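Local structure of Non-reducing end alpha-L-arabinofuranosidase BoGH43B (Bacteroides ovatus, 5JOZ) at residues D46-K51 / Y295-L300; S248-C253 / L272-W277. The protein hydrolyses terminal non-reducing alpha-L-arabinofuranoside residues from the branches of xyloglucan, converting S units to X units. One frame throughout, in Å; residues are numbered along the deposited sequence.

The two contacts adjoin, their centres about 11 Å apart, with contact 2 nested along the sequence inside the loop closed by contact 1. They touch through a largely apolar seam, with one backbone carbonyl in it. Pro298 CA rests 3.5 Å from Trp250 CZ2, the carbonyl oxygen Leu47 O comes 3.4 Å from Leu272 CD2, and Tyr295 CE1 meets Pro274 CD at 3.4 Å. Contact 1 is packing between loops, away from the inferred catalytic residues. Contact 2 is a strand pair whose Val252 side chain lies about 9 Å from that of Asp16, the inferred proton acceptor.

Contact 1: D46-K51 / Y295-L300; sequences DLVHWK and YLFPNL
Phe297 opens the contact by swinging its ring toward the loop 46-51, with CG anti to its own backbone N (chi1 -152°). The leading edge of the ring faces two residues, CZ toward Asp46 and CE1 toward Val48. Asp46 OD2 lies at this edge, in the ring plane and 3.8 Å from Phe297 CZ, while the carboxylate stands almost perpendicular to the ring (89°). Val48 CG2 meets Phe297 CE1 obliquely at 3.7 Å. Pro298 follows: its CD rests over one face of the Phe297 ring, offset toward the rim, and also touches Val48, while Pro298 CG packs 3.7 Å from the carbonyl oxygen Asp46 O. Leu300 ends the run with a branch, CD1 being 3.7 Å from Asp46 C and 4.1 Å from Leu47 CG.

The loop presented to these groups is shaped by Asp46, whose CG takes the crowded position between backbone N and carbonyl carbon. Its OD1 accepts two backbone bonds: from Val48 N (2.9 Å), above the carboxylate plane, as an Asx turn, and from His49 N (2.8 Å) on the syn lone pair. OD2 lies in the imidazole plane of His49 and takes a nearly straight bond from ND1 (178°), which arrives from above the carboxylate plane; it also accepts from His303 N. An alanine here would remove both carboxylate oxygens, and with them the edge contact of OD2 with Phe297, and would probably loosen the Asx turn and leave the His49 ring less firmly oriented.

Around the contact, Phe26 of strand 25-29 packs on both Leu47 and Leu300, Phe5 of strand 4-6 meets Val48 and Pro298, and Leu272 of strand 269-277 touches Leu47 and Val48; the turn linking strands 40-44 and 51-55 is thus joined to the chain leaving strand 294-296.

Contact 2: S248-C253 / L272-W277; sequences SWWAVC and LAPVTW
Ala251 and Ala273 form the tight middle of this antiparallel pair, bonded both ways: Ala251 N to Ala273 O at 2.8 Å, nearly along the C=O axis, and Ala273 N to Ala251 O at 2.9 Å, in the carbonyl plane. On the face of Trp250 and Val252 the indole of Trp250 lies across Pro274, whose CB sits 3.8 Å from the centroid of the six-membered ring and only 15° off its normal, a CH-pi contact; Leu272 CG adds 3.7 Å packing at Trp250 CE3. On the other face Val275 CG2 presses to 3.5 Å from Ala251 CB.

Toward Trp249 the pairing loosens. Val275 N still donates to Trp249 O, but from well above the carbonyl plane, and a water bridges Trp249 N and Val275 O. Beyond it Trp277 turns its edge to Trp249, with NE1 over the indole face 3.2 Å from Trp249 CD1 and the planes 68° apart, a T-shaped stack between two partly exposed tryptophans.

The N-to-C directions of the two strand segments make 137°, a marked twist away from exact antiparallel, as the two middle strands of a four-stranded antiparallel blade in the five-bladed beta-propeller of family 43.

Contact 1: D46-K51 / Y295-L300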
loop_
_atom_site.group_PDB
_atom_site.type_symbol
_atom_site.label_atom_id
_atom_site.label_comp_id
_atom_site.label_asym_id
_atom_site.label_seq_id
_atom_site.Cartn_x
_atom_site.Cartn_y
_atom_site.Cartn_z
ATOM N N ASP A 46 -8.015 0.802 -19.077
ATOM C CA ASP A 46 -7.123 1.679 -19.857
ATOM C C ASP A 46 -5.715 1.884 -19.265
ATOM O O ASP A 46 -4.969 2.742 -19.750
ATOM C CB ASP A 46 -7.811 3.034 -20.095
ATOM C CG ASP A 46 -8.188 3.772 -18.791
ATOM O OD1 ASP A 46 -7.626 3.496 -17.707
ATOM O OD2 ASP A 46 -9.066 4.655 -18.864
ATOM N N LEU A 47 -5.358 1.097 -18.242
ATOM C CA LEU A 47 -4.094 1.231 -17.452
ATOM C C LEU A 47 -3.934 2.508 -16.623
ATOM O O LEU A 47 -2.981 2.609 -15.843
ATOM C CB LEU A 47 -2.836 1.036 -18.313
ATOM C CG LEU A 47 -2.564 -0.340 -18.907
ATOM C CD1 LEU A 47 -1.301 -0.265 -19.738
ATOM C CD2 LEU A 47 -2.406 -1.394 -17.830
ATOM N N VAL A 48 -4.867 3.453 -16.758
ATOM C CA VAL A 48 -4.731 4.788 -16.197
ATOM C C VAL A 48 -5.707 5.012 -15.047
ATOM O O VAL A 48 -5.312 5.503 -13.995
ATOM C CB VAL A 48 -4.924 5.858 -17.292
ATOM C CG1 VAL A 48 -5.017 7.263 -16.695
ATOM C CG2 VAL A 48 -3.769 5.789 -18.285
ATOM N N HIS A 49 -6.976 4.675 -15.266
ATOM C CA HIS A 49 -8.019 4.855 -14.278
ATOM C C HIS A 49 -8.286 3.529 -13.564
ATOM O O HIS A 49 -8.679 2.534 -14.175
ATOM C CB HIS A 49 -9.270 5.386 -14.957
ATOM C CG HIS A 49 -9.062 6.712 -15.620
ATOM N ND1 HIS A 49 -8.921 6.852 -16.984
ATOM C CD2 HIS A 49 -8.940 7.957 -15.100
ATOM C CE1 HIS A 49 -8.733 8.127 -17.277
ATOM N NE2 HIS A 49 -8.738 8.818 -16.150
ATOM N N TRP A 50 -8.061 3.539 -12.261
ATOM C CA TRP A 50 -8.092 2.338 -11.444
ATOM C C TRP A 50 -9.201 2.421 -10.409
ATOM O O TRP A 50 -9.468 3.490 -9.863
ATOM C CB TRP A 50 -6.725 2.134 -10.787
ATOM C CG TRP A 50 -5.661 1.814 -11.815
ATOM C CD1 TRP A 50 -4.885 2.701 -12.491
ATOM C CD2 TRP A 50 -5.303 0.518 -12.298
ATOM N NE1 TRP A 50 -4.051 2.038 -13.363
ATOM C CE2 TRP A 50 -4.294 0.696 -13.266
ATOM C CE3 TRP A 50 -5.736 -0.782 -12.001
ATOM C CZ2 TRP A 50 -3.706 -0.375 -13.938
ATOM C CZ3 TRP A 50 -5.143 -1.856 -12.664
ATOM C CH2 TRP A 50 -4.143 -1.644 -13.622
ATOM N N LYS A 51 -9.848 1.284 -10.171
ATOM C CA LYS A 51 -10.905 1.150 -9.184
ATOM C C LYS A 51 -10.580 -0.021 -8.281
ATOM O O LYS A 51 -10.235 -1.108 -8.771
ATOM C CB LYS A 51 -12.254 0.897 -9.877
ATOM C CG LYS A 51 -13.437 0.709 -8.930
ATOM C CD LYS A 51 -14.775 0.736 -9.660
ATOM C CE LYS A 51 -15.839 1.518 -8.893
ATOM N NZ LYS A 51 -16.462 0.715 -7.811
ATOM N N TYR A 295 2.487 11.312 -20.184
ATOM C CA TYR A 295 2.763 10.531 -21.398
ATOM C C TYR A 295 1.523 10.550 -22.260
ATOM O O TYR A 295 0.417 10.748 -21.767
ATOM C CB TYR A 295 3.065 9.041 -21.094
ATOM C CG TYR A 295 4.421 8.721 -20.551
ATOM C CD1 TYR A 295 5.529 8.671 -21.383
ATOM C CD2 TYR A 295 4.595 8.421 -19.206
ATOM C CE1 TYR A 295 6.789 8.364 -20.890
ATOM C CE2 TYR A 295 5.853 8.118 -18.691
ATOM C CZ TYR A 295 6.945 8.087 -19.532
ATOM O OH TYR A 295 8.184 7.780 -19.013
ATOM N N LEU A 296 1.725 10.268 -23.537
ATOM C CA LEU A 296 0.649 9.911 -24.430
ATOM C C LEU A 296 -0.075 8.658 -23.884
ATOM O O LEU A 296 0.550 7.736 -23.315
ATOM C CB LEU A 296 1.190 9.633 -25.841
ATOM C CG LEU A 296 1.828 10.801 -26.618
ATOM C CD1 LEU A 296 2.651 10.273 -27.791
ATOM C CD2 LEU A 296 0.775 11.790 -27.103
ATOM N N PHE A 297 -1.390 8.645 -24.092
ATOM C CA PHE A 297 -2.289 7.642 -23.537
ATOM C C PHE A 297 -1.993 6.281 -24.176
ATOM O O PHE A 297 -1.616 6.227 -25.348
ATOM C CB PHE A 297 -3.742 8.061 -23.821
ATOM C CG PHE A 297 -4.742 7.556 -22.823
ATOM C CD1 PHE A 297 -4.894 8.193 -21.590
ATOM C CD2 PHE A 297 -5.557 6.471 -23.122
ATOM C CE1 PHE A 297 -5.813 7.738 -20.668
ATOM C CE2 PHE A 297 -6.483 6.010 -22.205
ATOM C CZ PHE A 297 -6.616 6.646 -20.978
ATOM N N PRO A 298 -2.134 5.177 -23.413
ATOM C CA PRO A 298 -2.057 3.841 -24.023
ATOM C C PRO A 298 -3.016 3.658 -25.197
ATOM O O PRO A 298 -4.006 4.371 -25.287
ATOM C CB PRO A 298 -2.458 2.921 -22.872
ATOM C CG PRO A 298 -1.984 3.626 -21.664
ATOM C CD PRO A 298 -2.234 5.085 -21.947
ATOM N N ASN A 299 -2.735 2.702 -26.075
ATOM C CA ASN A 299 -3.644 2.408 -27.172
ATOM C C ASN A 299 -4.812 1.539 -26.690
ATOM O O ASN A 299 -4.919 0.369 -27.015
ATOM C CB ASN A 299 -2.900 1.757 -28.335
ATOM C CG ASN A 299 -3.696 1.813 -29.632
ATOM O OD1 ASN A 299 -4.732 2.483 -29.718
ATOM N ND2 ASN A 299 -3.224 1.103 -30.640
ATOM N N LEU A 300 -5.692 2.160 -25.911
ATOM C CA LEU A 300 -6.818 1.515 -25.254
ATOM C C LEU A 300 -7.896 2.584 -25.137
ATOM O O LEU A 300 -7.558 3.768 -24.991
ATOM C CB LEU A 300 -6.441 1.059 -23.836
ATOM C CG LEU A 300 -5.422 -0.065 -23.652
ATOM C CD1 LEU A 300 -4.925 -0.122 -22.214
ATOM C CD2 LEU A 300 -6.024 -1.399 -24.068
#

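Contact 2: S248-C253 / L272-W277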
loop_
_atom_site.group_PDB
_atom_site.type_symbol
_atom_site.label_atom_id
_atom_site.label_comp_id
_atom_site.label_asym_id
_atom_site.label_seq_id
_atom_site.Cartn_x
_atom_site.Cartn_y
_atom_site.Cartn_z
ATOM N N SER A 248 1.873 -3.632 -28.115
ATOM C CA SER A 248 2.723 -2.686 -27.396
ATOM C C SER A 248 2.850 -3.039 -25.908
ATOM O O SER A 248 2.028 -3.771 -25.340
ATOM C CB SER A 248 2.218 -1.239 -27.569
ATOM O OG SER A 248 0.970 -1.036 -26.914
ATOM N N TRP A 249 3.887 -2.490 -25.291
ATOM C CA TRP A 249 4.286 -2.845 -23.930
ATOM C C TRP A 249 4.276 -1.622 -22.995
ATOM O O TRP A 249 4.709 -0.509 -23.367
ATOM C CB TRP A 249 5.678 -3.479 -23.950
ATOM C CG TRP A 249 5.717 -4.857 -24.549
ATOM C CD1 TRP A 249 5.751 -5.178 -25.885
ATOM C CD2 TRP A 249 5.754 -6.098 -23.838
ATOM N NE1 TRP A 249 5.805 -6.544 -26.037
ATOM C CE2 TRP A 249 5.812 -7.131 -24.799
ATOM C CE3 TRP A 249 5.736 -6.440 -22.481
ATOM C CZ2 TRP A 249 5.833 -8.484 -24.444
ATOM C CZ3 TRP A 249 5.760 -7.782 -22.132
ATOM C CH2 TRP A 249 5.801 -8.788 -23.112
ATOM N N TRP A 250 3.752 -1.862 -21.793
ATOM C CA TRP A 250 3.740 -0.920 -20.694
ATOM C C TRP A 250 4.338 -1.575 -19.456
ATOM O O TRP A 250 4.322 -2.815 -19.311
ATOM C CB TRP A 250 2.312 -0.428 -20.441
ATOM C CG TRP A 250 1.855 0.454 -21.555
ATOM C CD1 TRP A 250 1.336 0.064 -22.759
ATOM C CD2 TRP A 250 1.943 1.875 -21.599
ATOM N NE1 TRP A 250 1.066 1.169 -23.540
ATOM C CE2 TRP A 250 1.430 2.292 -22.849
ATOM C CE3 TRP A 250 2.380 2.844 -20.694
ATOM C CZ2 TRP A 250 1.366 3.629 -23.217
ATOM C CZ3 TRP A 250 2.301 4.174 -21.055
ATOM C CH2 TRP A 250 1.801 4.556 -22.305
ATOM N N ALA A 251 4.909 -0.737 -18.596
ATOM C CA ALA A 251 5.455 -1.145 -17.318
ATOM C C ALA A 251 4.732 -0.399 -16.211
ATOM O O ALA A 251 4.460 0.794 -16.337
ATOM C CB ALA A 251 6.940 -0.843 -17.261
ATOM N N VAL A 252 4.407 -1.103 -15.133
ATOM C CA VAL A 252 4.093 -0.429 -13.879
ATOM C C VAL A 252 5.305 -0.601 -12.978
ATOM O O VAL A 252 6.051 -1.562 -13.123
ATOM C CB VAL A 252 2.791 -0.920 -13.215
ATOM C CG1 VAL A 252 1.611 -0.593 -14.115
ATOM C CG2 VAL A 252 2.857 -2.421 -12.876
ATOM N N CYS A 253 5.515 0.369 -12.098
ATOM C CA CYS A 253 6.623 0.357 -11.145
ATOM C C CYS A 253 6.275 1.281 -9.986
ATOM O O CYS A 253 5.281 2.028 -10.053
ATOM C CB CYS A 253 7.902 0.853 -11.804
ATOM S SG CYS A 253 7.892 2.642 -12.089
ATOM N N LEU A 272 3.234 4.451 -14.247
ATOM C CA LEU A 272 3.008 3.798 -15.540
ATOM C C LEU A 272 3.961 4.396 -16.562
ATOM O O LEU A 272 4.058 5.624 -16.665
ATOM C CB LEU A 272 1.565 4.034 -15.992
ATOM C CG LEU A 272 1.090 3.376 -17.295
ATOM C CD1 LEU A 272 1.184 1.854 -17.197
ATOM C CD2 LEU A 272 -0.342 3.794 -17.571
ATOM N N ALA A 273 4.671 3.548 -17.307
ATOM C CA ALA A 273 5.554 4.035 -18.368
ATOM C C ALA A 273 5.545 3.121 -19.600
ATOM O O ALA A 273 5.475 1.904 -19.458
ATOM C CB ALA A 273 6.968 4.202 -17.832
ATOM N N PRO A 274 5.620 3.710 -20.811
ATOM C CA PRO A 274 5.702 2.915 -22.020
ATOM C C PRO A 274 7.096 2.311 -22.169
ATOM O O PRO A 274 8.089 2.964 -21.861
ATOM C CB PRO A 274 5.434 3.937 -23.125
ATOM C CG PRO A 274 5.993 5.213 -22.584
ATOM C CD PRO A 274 5.825 5.147 -21.094
ATOM N N VAL A 275 7.137 1.058 -22.615
ATOM C CA VAL A 275 8.369 0.301 -22.797
ATOM C C VAL A 275 8.560 0.075 -24.291
ATOM O O VAL A 275 7.655 -0.386 -24.973
ATOM C CB VAL A 275 8.280 -1.061 -22.070
ATOM C CG1 VAL A 275 9.506 -1.928 -22.349
ATOM C CG2 VAL A 275 8.107 -0.837 -20.578
ATOM N N THR A 276 9.745 0.391 -24.788
ATOM C CA THR A 276 10.079 0.227 -26.202
ATOM C C THR A 276 11.183 -0.806 -26.360
ATOM O O THR A 276 12.151 -0.764 -25.635
ATOM C CB THR A 276 10.568 1.559 -26.756
ATOM O OG1 THR A 276 9.633 2.572 -26.370
ATOM C CG2 THR A 276 10.699 1.505 -28.285
ATOM N N TRP A 277 11.022 -1.725 -27.304
ATOM C CA TRP A 277 12.039 -2.735 -27.608
ATOM C C TRP A 277 12.907 -2.271 -28.757
ATOM O O TRP A 277 12.386 -1.846 -29.782
ATOM C CB TRP A 277 11.372 -4.055 -27.979
ATOM C CG TRP A 277 10.596 -4.607 -26.842
ATOM C CD1 TRP A 277 9.328 -4.294 -26.499
ATOM C CD2 TRP A 277 11.056 -5.547 -25.868
ATOM N NE1 TRP A 277 8.954 -4.998 -25.390
ATOM C CE2 TRP A 277 9.995 -5.768 -24.973
ATOM C CE3 TRP A 277 12.257 -6.230 -25.673
ATOM C CZ2 TRP A 277 10.089 -6.649 -23.897
ATOM C CZ3 TRP A 277 12.358 -7.105 -24.600
ATOM C CH2 TRP A 277 11.278 -7.304 -23.721
HETATM O O HOH W 1 5.900 -1.330 -26.926
#